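Local structure of serine hydrolase CCSP0084 (4I3F) at residues C91-T96 with I100-Q105; S61-A66 with K287-L292; H133-H138 with H241-T246; H75-D80 with D112-E117. The protein is a serine hydrolase of the alpha/beta hydrolase fold that probably hydrolyses carbon-carbon bonds in meta-cleavage products of aromatic degradation and also esters. One frame throughout, in Å; residues are numbered along the deposited sequence.

Contact 1: residues C91-T96 with I100-Q105; sequences CPPNGT and IDIWVQ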
# COMPACT_ATOMS: atom_id res chain seq x y z
N CYS A 91 0.06 0.48 -21.44
CA CYS A 91 0.32 1.78 -22.07
C CYS A 91 0.50 2.80 -20.95
O CYS A 91 -0.36 3.66 -20.72
CB CYS A 91 -0.87 2.17 -22.96
SG CYS A 91 -0.51 3.23 -24.39
N PRO A 92 1.62 2.69 -20.22
CA PRO A 92 1.81 3.49 -19.01
C PRO A 92 1.81 4.97 -19.32
O PRO A 92 2.54 5.41 -20.21
CB PRO A 92 3.20 3.06 -18.51
CG PRO A 92 3.90 2.52 -19.73
CD PRO A 92 2.81 1.90 -20.57
N PRO A 93 0.98 5.75 -18.61
CA PRO A 93 0.99 7.20 -18.82
C PRO A 93 2.04 7.84 -17.93
O PRO A 93 2.68 7.13 -17.14
CB PRO A 93 -0.39 7.61 -18.34
CG PRO A 93 -0.64 6.68 -17.17
CD PRO A 93 -0.02 5.34 -17.61
N ASN A 94 2.23 9.15 -18.05
CA ASN A 94 3.02 9.88 -17.07
C ASN A 94 2.13 10.77 -16.22
O ASN A 94 1.08 11.23 -16.67
CB ASN A 94 4.13 10.68 -17.74
CG ASN A 94 5.32 9.82 -18.14
OD1 ASN A 94 5.26 9.10 -19.14
ND2 ASN A 94 6.39 9.88 -17.37
N GLY A 95 2.54 11.01 -14.97
CA GLY A 95 1.78 11.86 -14.08
C GLY A 95 1.07 11.04 -13.02
O GLY A 95 0.39 10.06 -13.34
N THR A 96 1.21 11.44 -11.77
CA THR A 96 0.66 10.65 -10.68
C THR A 96 -0.86 10.62 -10.72
O THR A 96 -1.45 9.57 -10.46
CB THR A 96 1.17 11.14 -9.31
OG1 THR A 96 2.60 11.25 -9.38
CG2 THR A 96 0.80 10.15 -8.22
N ILE A 100 -3.21 7.22 -10.41
CA ILE A 100 -4.26 7.02 -9.41
C ILE A 100 -5.56 6.56 -10.08
O ILE A 100 -6.23 5.65 -9.58
CB ILE A 100 -4.50 8.29 -8.55
CG1 ILE A 100 -3.30 8.52 -7.62
CG2 ILE A 100 -5.77 8.14 -7.71
CD1 ILE A 100 -3.17 9.96 -7.11
N ASP A 101 -5.92 7.17 -11.21
CA ASP A 101 -7.10 6.75 -11.97
C ASP A 101 -7.00 5.27 -12.35
O ASP A 101 -7.95 4.50 -12.17
CB ASP A 101 -7.27 7.61 -13.22
CG ASP A 101 -7.69 9.04 -12.90
OD1 ASP A 101 -8.20 9.29 -11.79
OD2 ASP A 101 -7.52 9.91 -13.78
N ILE A 102 -5.84 4.88 -12.86
CA ILE A 102 -5.55 3.48 -13.21
C ILE A 102 -5.61 2.54 -11.99
O ILE A 102 -6.18 1.44 -12.08
CB ILE A 102 -4.17 3.36 -13.90
CG1 ILE A 102 -4.26 3.81 -15.35
CG2 ILE A 102 -3.65 1.93 -13.82
CD1 ILE A 102 -2.90 4.02 -16.03
N TRP A 103 -5.02 2.96 -10.88
CA TRP A 103 -4.97 2.13 -9.67
C TRP A 103 -6.36 1.89 -9.08
O TRP A 103 -6.68 0.78 -8.64
CB TRP A 103 -4.03 2.76 -8.64
CG TRP A 103 -2.58 2.74 -9.07
CD1 TRP A 103 -1.98 1.80 -9.87
CD2 TRP A 103 -1.56 3.71 -8.75
NE1 TRP A 103 -0.65 2.11 -10.04
CE2 TRP A 103 -0.37 3.28 -9.38
CE3 TRP A 103 -1.55 4.89 -8.00
CZ2 TRP A 103 0.83 3.99 -9.27
CZ3 TRP A 103 -0.35 5.60 -7.90
CH2 TRP A 103 0.81 5.15 -8.54
N VAL A 104 -7.19 2.94 -9.09
CA VAL A 104 -8.57 2.81 -8.63
C VAL A 104 -9.34 1.84 -9.53
O VAL A 104 -9.93 0.88 -9.04
CB VAL A 104 -9.27 4.20 -8.54
CG1 VAL A 104 -10.78 4.06 -8.32
CG2 VAL A 104 -8.64 5.03 -7.41
N GLN A 105 -9.31 2.07 -10.84
CA GLN A 105 -10.07 1.20 -11.75
C GLN A 105 -9.56 -0.24 -11.71
O GLN A 105 -10.35 -1.19 -11.84
CB GLN A 105 -10.08 1.75 -13.19
CG GLN A 105 -11.08 1.04 -14.10
CD GLN A 105 -12.51 1.19 -13.61
OE1 GLN A 105 -12.96 2.30 -13.32
NE2 GLN A 105 -13.24 0.08 -13.53
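In the first turn of helix 96-113, the helix that precedes the strand leading to the probable nucleophile elbow in this alpha/beta hydrolase fold, Thr96 bonds to Ile100, while the incoming loop touches the same helix through Pro93 and Ile102. Gly95 takes the N-cap position; its phi of 106° would jam a side chain against the preceding carbonyl oxygen, which calls for glycine here. Thr96 then opens the helix with an i to i+4 bond: Ile100 N donates to Thr96 O at 2.9 Å, close to straight at both ends. The same oxygen is flanked by carbon, with Ile100 CG1 3.5 Å from Thr96 O. Thr96 CG2 stands opposite the backbone N (OG1 chi1 -50°) and passes aslant of Ile100, 4.1 Å from its CD1. That rotation puts OG1 beside the backbone N, and OG1 hydrogen-bonds Met217 O. Thr96 and Ile100 also touch Phe229 of helix 222-229, one of the helices inserted between strands 142-148 and 243-248, where enzymes of this family carry their lid. Farther out, the loop passes beside the helix, with a bond from Trp99 NE1 to Pro93 O. The Pro93 ring and the extended branch of Ile102 meet tip to tip: Ile102 CD1 lies 3.5 Å from Pro93 CD and 3.7 Å from Pro93 CG.

Contact 2: residues S61-A66 with K287-L292; sequences SNWQYA and KAFNNL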
# COMPACT_ATOMS: atom_id res chain seq x y z
N SER A 61 6.07 -8.76 -1.07
CA SER A 61 7.12 -8.15 -0.24
C SER A 61 6.49 -7.39 0.92
O SER A 61 7.06 -7.32 2.01
CB SER A 61 8.03 -7.22 -1.06
OG SER A 61 7.33 -6.09 -1.52
N ASN A 62 5.29 -6.86 0.70
CA ASN A 62 4.55 -6.16 1.73
C ASN A 62 3.77 -7.10 2.63
O ASN A 62 3.79 -6.95 3.85
CB ASN A 62 3.53 -5.21 1.10
CG ASN A 62 4.13 -3.88 0.71
OD1 ASN A 62 3.59 -2.82 1.04
ND2 ASN A 62 5.24 -3.93 -0.01
N TRP A 63 3.09 -8.08 2.03
CA TRP A 63 2.02 -8.78 2.74
C TRP A 63 2.30 -10.25 3.07
O TRP A 63 1.40 -10.95 3.55
CB TRP A 63 0.68 -8.64 1.99
CG TRP A 63 0.29 -7.21 1.72
CD1 TRP A 63 0.08 -6.63 0.49
CD2 TRP A 63 0.09 -6.17 2.69
NE1 TRP A 63 -0.25 -5.31 0.65
CE2 TRP A 63 -0.25 -5.00 1.98
CE3 TRP A 63 0.16 -6.12 4.08
CZ2 TRP A 63 -0.52 -3.78 2.63
CZ3 TRP A 63 -0.11 -4.92 4.72
CH2 TRP A 63 -0.44 -3.76 4.00
N GLN A 64 3.52 -10.72 2.85
CA GLN A 64 3.80 -12.14 3.06
C GLN A 64 3.60 -12.62 4.50
O GLN A 64 3.43 -13.81 4.74
CB GLN A 64 5.21 -12.52 2.57
CG GLN A 64 6.34 -11.88 3.35
CD GLN A 64 7.65 -12.62 3.14
OE1 GLN A 64 7.73 -13.83 3.32
NE2 GLN A 64 8.68 -11.88 2.74
N TYR A 65 3.62 -11.70 5.46
CA TYR A 65 3.42 -12.09 6.86
C TYR A 65 1.96 -11.97 7.28
O TYR A 65 1.48 -12.73 8.13
CB TYR A 65 4.29 -11.23 7.77
CG TYR A 65 5.75 -11.38 7.45
CD1 TYR A 65 6.44 -10.37 6.81
CD2 TYR A 65 6.41 -12.56 7.75
CE1 TYR A 65 7.78 -10.51 6.50
CE2 TYR A 65 7.74 -12.71 7.44
CZ TYR A 65 8.42 -11.69 6.82
OH TYR A 65 9.76 -11.85 6.52
N ALA A 66 1.27 -11.00 6.70
CA ALA A 66 -0.12 -10.74 7.03
C ALA A 66 -1.06 -11.76 6.39
O ALA A 66 -2.05 -12.15 7.00
CB ALA A 66 -0.50 -9.35 6.57
N LYS A 287 3.41 -9.17 14.68
CA LYS A 287 2.34 -9.73 15.51
C LYS A 287 1.33 -8.66 15.92
O LYS A 287 0.11 -8.89 15.86
CB LYS A 287 2.88 -10.48 16.74
CG LYS A 287 1.77 -11.10 17.60
CD LYS A 287 2.27 -12.23 18.50
CE LYS A 287 3.06 -11.72 19.69
NZ LYS A 287 2.21 -10.90 20.63
N ALA A 288 1.82 -7.50 16.33
CA ALA A 288 0.94 -6.43 16.79
C ALA A 288 0.06 -5.90 15.66
O ALA A 288 -1.15 -5.71 15.84
CB ALA A 288 1.74 -5.30 17.43
N PHE A 289 0.67 -5.67 14.50
CA PHE A 289 -0.08 -5.16 13.36
C PHE A 289 -1.11 -6.18 12.88
O PHE A 289 -2.27 -5.83 12.64
CB PHE A 289 0.86 -4.76 12.22
CG PHE A 289 0.13 -4.33 10.98
CD1 PHE A 289 -0.30 -3.01 10.84
CD2 PHE A 289 -0.15 -5.24 9.97
CE1 PHE A 289 -1.00 -2.61 9.70
CE2 PHE A 289 -0.85 -4.85 8.83
CZ PHE A 289 -1.27 -3.53 8.70
N ASN A 290 -0.68 -7.43 12.73
CA ASN A 290 -1.55 -8.50 12.26
C ASN A 290 -2.75 -8.67 13.17
O ASN A 290 -3.90 -8.74 12.73
CB ASN A 290 -0.77 -9.82 12.17
CG ASN A 290 0.13 -9.89 10.95
OD1 ASN A 290 0.15 -8.97 10.12
ND2 ASN A 290 0.90 -10.96 10.84
N ASN A 291 -2.49 -8.72 14.47
CA ASN A 291 -3.58 -8.81 15.42
C ASN A 291 -4.48 -7.58 15.48
O ASN A 291 -5.71 -7.73 15.49
CB ASN A 291 -3.08 -9.23 16.80
CG ASN A 291 -2.72 -10.71 16.85
OD1 ASN A 291 -3.60 -11.56 16.94
ND2 ASN A 291 -1.45 -11.02 16.79
N LEU A 292 -3.91 -6.38 15.48
CA LEU A 292 -4.75 -5.16 15.49
C LEU A 292 -5.67 -5.12 14.28
O LEU A 292 -6.86 -4.82 14.40
CB LEU A 292 -3.88 -3.90 15.55
CG LEU A 292 -4.65 -2.60 15.71
CD1 LEU A 292 -5.27 -2.53 17.10
CD2 LEU A 292 -3.72 -1.42 15.48
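Asn290, Phe289 and Ala66 carry this join between the C-terminal helix 286-298 of the alpha/beta hydrolase fold and the turn that follows helix 59-63. Asn290 lays its amide, with OD1 almost eclipsing CA (chi2 -3°), against the backbone of that turn. On one branch ND2 gives a weak hydrogen bond to Tyr65 O, 3.3 Å long and well bent at 129°. The other branch, OD1, rests on apolar atoms, 3.6 Å from Ala66 CB, and also sits in the plane of the neighbouring Phe289 ring, at its edge. A leucine in place of Asn290 would probably leave Tyr65 O without this amide donor. Phe289, with CG anti to the backbone N (chi1 175°), swings its ring toward Trp63, whose indole has Asn62 CB over one face. Behind it Phe289 reaches Thr246 of strand 243-248, and both rings touch Gln282 of helix 281-284; most of the touching residues are buried. The aromatic pair is no face-to-face stack: Phe289 CE2 comes up near the plane of the indole at its benzo edge, 4.2 Å from Trp63 CZ3.

Contact 3: residues H133-H138 with H241-T246; sequences HLLNRH and HQMLVT. With NA (sodium ion), chain D.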
# COMPACT_ATOMS: atom_id res chain seq x y z
N HIS A 133 -9.02 6.96 -2.30
CA HIS A 133 -9.73 7.29 -3.54
C HIS A 133 -10.78 6.25 -3.91
O HIS A 133 -11.82 6.61 -4.46
CB HIS A 133 -8.74 7.54 -4.67
CG HIS A 133 -7.97 8.81 -4.50
ND1 HIS A 133 -8.33 9.98 -5.12
CD2 HIS A 133 -6.90 9.11 -3.73
CE1 HIS A 133 -7.50 10.94 -4.77
NE2 HIS A 133 -6.62 10.44 -3.92
N LEU A 134 -10.54 4.98 -3.57
CA LEU A 134 -11.54 3.95 -3.80
C LEU A 134 -12.78 4.18 -2.94
O LEU A 134 -13.91 4.04 -3.42
CB LEU A 134 -10.96 2.56 -3.52
CG LEU A 134 -10.21 1.92 -4.70
CD1 LEU A 134 -9.32 0.78 -4.20
CD2 LEU A 134 -11.20 1.42 -5.75
N LEU A 135 -12.59 4.54 -1.67
CA LEU A 135 -13.72 4.80 -0.78
C LEU A 135 -14.50 6.02 -1.24
O LEU A 135 -15.73 6.08 -1.09
CB LEU A 135 -13.25 5.00 0.67
CG LEU A 135 -12.43 3.87 1.28
CD1 LEU A 135 -11.99 4.23 2.68
CD2 LEU A 135 -13.22 2.58 1.30
N ASN A 136 -13.80 6.99 -1.81
CA ASN A 136 -14.44 8.21 -2.29
C ASN A 136 -15.23 7.96 -3.56
O ASN A 136 -16.35 8.44 -3.70
CB ASN A 136 -13.38 9.28 -2.56
CG ASN A 136 -13.98 10.60 -3.02
OD1 ASN A 136 -14.93 11.12 -2.41
ND2 ASN A 136 -13.46 11.14 -4.11
N ARG A 137 -14.63 7.20 -4.48
CA ARG A 137 -15.21 7.04 -5.82
C ARG A 137 -16.20 5.89 -5.92
O ARG A 137 -17.17 5.96 -6.68
CB ARG A 137 -14.10 6.87 -6.86
CG ARG A 137 -13.26 8.12 -7.07
CD ARG A 137 -12.15 7.89 -8.08
NE ARG A 137 -11.05 8.83 -7.89
CZ ARG A 137 -10.02 8.96 -8.72
NH1 ARG A 137 -9.95 8.21 -9.81
NH2 ARG A 137 -9.07 9.84 -8.45
N HIS A 138 -15.95 4.83 -5.15
CA HIS A 138 -16.76 3.61 -5.21
C HIS A 138 -17.11 3.11 -3.81
O HIS A 138 -16.79 1.96 -3.47
CB HIS A 138 -15.98 2.53 -5.94
CG HIS A 138 -15.56 2.92 -7.33
ND1 HIS A 138 -16.41 2.86 -8.41
CD2 HIS A 138 -14.38 3.38 -7.81
CE1 HIS A 138 -15.78 3.26 -9.50
NE2 HIS A 138 -14.54 3.59 -9.16
N HIS A 241 -16.96 5.08 5.75
CA HIS A 241 -16.55 3.75 6.17
C HIS A 241 -15.91 3.72 7.55
O HIS A 241 -15.18 4.63 7.92
CB HIS A 241 -15.56 3.18 5.14
CG HIS A 241 -16.10 3.16 3.75
ND1 HIS A 241 -16.12 4.28 2.95
CD2 HIS A 241 -16.65 2.16 3.02
CE1 HIS A 241 -16.66 3.98 1.78
NE2 HIS A 241 -16.99 2.70 1.80
N GLN A 242 -16.21 2.67 8.31
CA GLN A 242 -15.48 2.42 9.56
C GLN A 242 -14.02 2.17 9.20
O GLN A 242 -13.71 1.35 8.32
CB GLN A 242 -16.05 1.21 10.29
CG GLN A 242 -17.54 1.31 10.60
CD GLN A 242 -17.85 2.40 11.61
OE1 GLN A 242 -17.07 2.65 12.52
NE2 GLN A 242 -19.00 3.05 11.46
N MET A 243 -13.12 2.89 9.86
CA MET A 243 -11.72 2.90 9.43
C MET A 243 -10.77 2.84 10.61
O MET A 243 -11.08 3.36 11.69
CB MET A 243 -11.45 4.16 8.60
CG MET A 243 -10.05 4.26 8.02
SD MET A 243 -9.83 5.84 7.17
CE MET A 243 -10.83 5.61 5.71
N LEU A 244 -9.63 2.19 10.40
CA LEU A 244 -8.52 2.25 11.34
C LEU A 244 -7.29 2.78 10.60
O LEU A 244 -6.83 2.17 9.63
CB LEU A 244 -8.22 0.87 11.93
CG LEU A 244 -7.00 0.80 12.85
CD1 LEU A 244 -7.15 1.71 14.06
CD2 LEU A 244 -6.76 -0.64 13.29
N VAL A 245 -6.78 3.93 11.04
CA VAL A 245 -5.55 4.47 10.48
C VAL A 245 -4.41 4.10 11.41
O VAL A 245 -4.42 4.47 12.59
CB VAL A 245 -5.63 6.00 10.35
CG1 VAL A 245 -4.31 6.57 9.82
CG2 VAL A 245 -6.82 6.40 9.46
N THR A 246 -3.43 3.36 10.89
CA THR A 246 -2.25 3.02 11.68
C THR A 246 -1.05 3.76 11.13
O THR A 246 -0.98 4.03 9.94
CB THR A 246 -1.97 1.51 11.69
OG1 THR A 246 -1.61 1.05 10.38
CG2 THR A 246 -3.21 0.75 12.17
NA NA D . -18.91 2.46 -8.27
O HOH W 1 -19.89 2.85 -10.80
O HOH W 2 -18.43 -0.32 -8.66
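Leu135, on the last turns of helix 126-137, sets one methyl squarely on the imidazole of His241 and the other against Met243 of strand 243-248. With chi1 at -57° and chi2 at 178°, Leu135 parts its two methyls between these partners. CD2 makes a CH-pi contact, 3.6 Å from the His241 ring centroid and almost on the ring normal, while Leu135 CB lies 3.7 Å from His241 ND1. Met243 runs out extended through its first two torsions and turns at chi3 (-72°), which brings CE to 3.5 Å from Leu135 CD1. His241 NE2 is bonded to Pro139 O, whereas ND1 is buried with no partner, consistent with a neutral ring protonated on NE2. Were His241 an alanine, Pro139 O would probably lose its donor and a gap would open over Leu135 CD2. Just past the helix end, His138 turns away from this cluster and offers ND1, in its ring plane, to a sodium ion at 2.5 Å; Glu140 and two waters also bind the ion. Within the sheet, strand 243-248 runs between strands 142-148 and 269-274. Helix 126-137 packs over it, Leu135 also touching Phe142 and Ala145 of strand 142-148, while Leu134 faces helix 96-113 through Val104 and Gln107.

Contact 4: residues H75-D80 with D112-E117; sequences HCLAPD and DAKGIE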
# COMPACT_ATOMS: atom_id res chain seq x y z
N HIS A 75 -10.84 -14.24 3.34
CA HIS A 75 -10.39 -14.42 1.96
C HIS A 75 -9.52 -13.24 1.59
O HIS A 75 -10.02 -12.12 1.44
CB HIS A 75 -11.59 -14.51 1.02
CG HIS A 75 -11.23 -14.60 -0.43
ND1 HIS A 75 -12.16 -14.40 -1.43
CD2 HIS A 75 -10.06 -14.87 -1.05
CE1 HIS A 75 -11.56 -14.54 -2.61
NE2 HIS A 75 -10.29 -14.83 -2.40
N CYS A 76 -8.22 -13.46 1.45
CA CYS A 76 -7.30 -12.37 1.16
C CYS A 76 -6.95 -12.28 -0.31
O CYS A 76 -6.60 -13.29 -0.93
CB CYS A 76 -6.01 -12.54 1.97
SG CYS A 76 -6.27 -12.42 3.75
N LEU A 77 -7.04 -11.07 -0.86
CA LEU A 77 -6.59 -10.79 -2.22
C LEU A 77 -5.51 -9.72 -2.15
O LEU A 77 -5.73 -8.64 -1.61
CB LEU A 77 -7.76 -10.32 -3.10
CG LEU A 77 -8.91 -11.32 -3.20
CD1 LEU A 77 -9.98 -11.04 -2.15
CD2 LEU A 77 -9.51 -11.32 -4.60
N ALA A 78 -4.32 -10.03 -2.68
CA ALA A 78 -3.20 -9.09 -2.65
C ALA A 78 -2.58 -8.99 -4.03
O ALA A 78 -1.71 -9.79 -4.39
CB ALA A 78 -2.15 -9.53 -1.63
N PRO A 79 -3.02 -8.02 -4.83
CA PRO A 79 -2.48 -7.92 -6.19
C PRO A 79 -1.22 -7.07 -6.26
O PRO A 79 -1.01 -6.19 -5.42
CB PRO A 79 -3.60 -7.19 -6.93
CG PRO A 79 -4.20 -6.26 -5.85
CD PRO A 79 -4.17 -7.12 -4.61
N ASP A 80 -0.38 -7.33 -7.27
CA ASP A 80 0.62 -6.36 -7.66
C ASP A 80 -0.15 -5.20 -8.28
O ASP A 80 -0.98 -5.39 -9.17
CB ASP A 80 1.62 -6.92 -8.68
CG ASP A 80 2.62 -7.90 -8.08
OD1 ASP A 80 2.60 -8.12 -6.85
OD2 ASP A 80 3.43 -8.46 -8.85
N ASP A 112 -14.63 -7.06 -9.69
CA ASP A 112 -15.64 -7.50 -10.64
C ASP A 112 -15.27 -8.87 -11.22
O ASP A 112 -16.12 -9.73 -11.40
CB ASP A 112 -15.80 -6.48 -11.78
CG ASP A 112 -16.54 -5.22 -11.36
OD1 ASP A 112 -17.09 -5.17 -10.24
OD2 ASP A 112 -16.58 -4.28 -12.19
N ALA A 113 -13.98 -9.04 -11.50
CA ALA A 113 -13.45 -10.28 -12.08
C ALA A 113 -13.53 -11.46 -11.12
O ALA A 113 -13.52 -12.63 -11.54
CB ALA A 113 -12.02 -10.06 -12.50
N LYS A 114 -13.59 -11.17 -9.82
CA LYS A 114 -13.68 -12.20 -8.79
C LYS A 114 -15.11 -12.36 -8.27
O LYS A 114 -15.38 -13.19 -7.39
CB LYS A 114 -12.75 -11.86 -7.62
CG LYS A 114 -11.28 -11.77 -8.01
CD LYS A 114 -10.78 -13.06 -8.63
CE LYS A 114 -10.45 -14.10 -7.59
NZ LYS A 114 -9.81 -15.32 -8.19
N GLY A 115 -16.04 -11.57 -8.81
CA GLY A 115 -17.43 -11.62 -8.38
C GLY A 115 -17.65 -11.17 -6.95
O GLY A 115 -18.61 -11.61 -6.30
N ILE A 116 -16.77 -10.31 -6.45
CA ILE A 116 -16.87 -9.82 -5.08
C ILE A 116 -17.55 -8.46 -5.04
O ILE A 116 -17.03 -7.47 -5.58
CB ILE A 116 -15.47 -9.72 -4.42
CG1 ILE A 116 -14.87 -11.12 -4.25
CG2 ILE A 116 -15.56 -8.98 -3.08
CD1 ILE A 116 -13.39 -11.12 -3.84
N GLU A 117 -18.72 -8.39 -4.41
CA GLU A 117 -19.48 -7.14 -4.38
C GLU A 117 -18.91 -6.15 -3.37
O GLU A 117 -18.76 -4.96 -3.68
CB GLU A 117 -20.96 -7.40 -4.13
CG GLU A 117 -21.83 -6.13 -4.08
CD GLU A 117 -21.71 -5.25 -5.33
OE1 GLU A 117 -21.44 -5.78 -6.43
OE2 GLU A 117 -21.89 -4.02 -5.21
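His75 NE2 and Lys114 NZ, one from each segment, converge on the carboxylate of Glu38 in strand 32-39: the histidine by a hydrogen bond to OE2, the lysine by a salt bridge to OE1. Below this polar bridge, strand 75-79 of the central sheet meets the end of helix 96-113 through aliphatic groups. Leu77 and Ile116 reach tip to tip, with Leu77 CD1 3.8 Å from Ile116 CD1. The same leucine methyl sits 3.8 Å above the centre of the His75 ring, covering one face, and Ile116 CD1 comes within 4.1 Å of His75 CE1. Lys114 folds at chi2 and chi3 so that its chain slides past Leu77 in the opposite direction, Lys114 CG lying 3.9 Å from Leu77 CD2. Gly115, at positive phi (65°), closes the helix in a Schellman motif and lets the chain turn off sharply and present Ile116 to the strand. No hydrogen bond links the two segments directly, so strand and helix end are joined by aliphatic packing and by the shared anion. Glu38, gripped from both segments, would probably favour a protonated imidazole, though the charge is not seen.

Overall arrangement
All four contacts lie around one central sheet. Contacts 1 and 4 use the two ends of helix 96-113, their centres 19 Å apart. Contact 1 is tied to contact 3 by the Asp101 OD1 to Arg137 NH1 salt bridge, 2.9 Å, and by Val104 against His133, Leu134 and His138. Across the sheet, contact 2 meets contact 3 where Leu292 packs on Leu244 and Thr246, and brushes contact 4 through Trp63 and Ala78. Contacts 1 and 2 lie about 27 Å apart, centre to centre, on opposite sides of the chain's centre. Trp63 of contact 2 lies near the probable nucleophile elbow around Ser125, without touching it; contact 3's sodium lies about 13 Å from the nearest side-chain atom of Ile116.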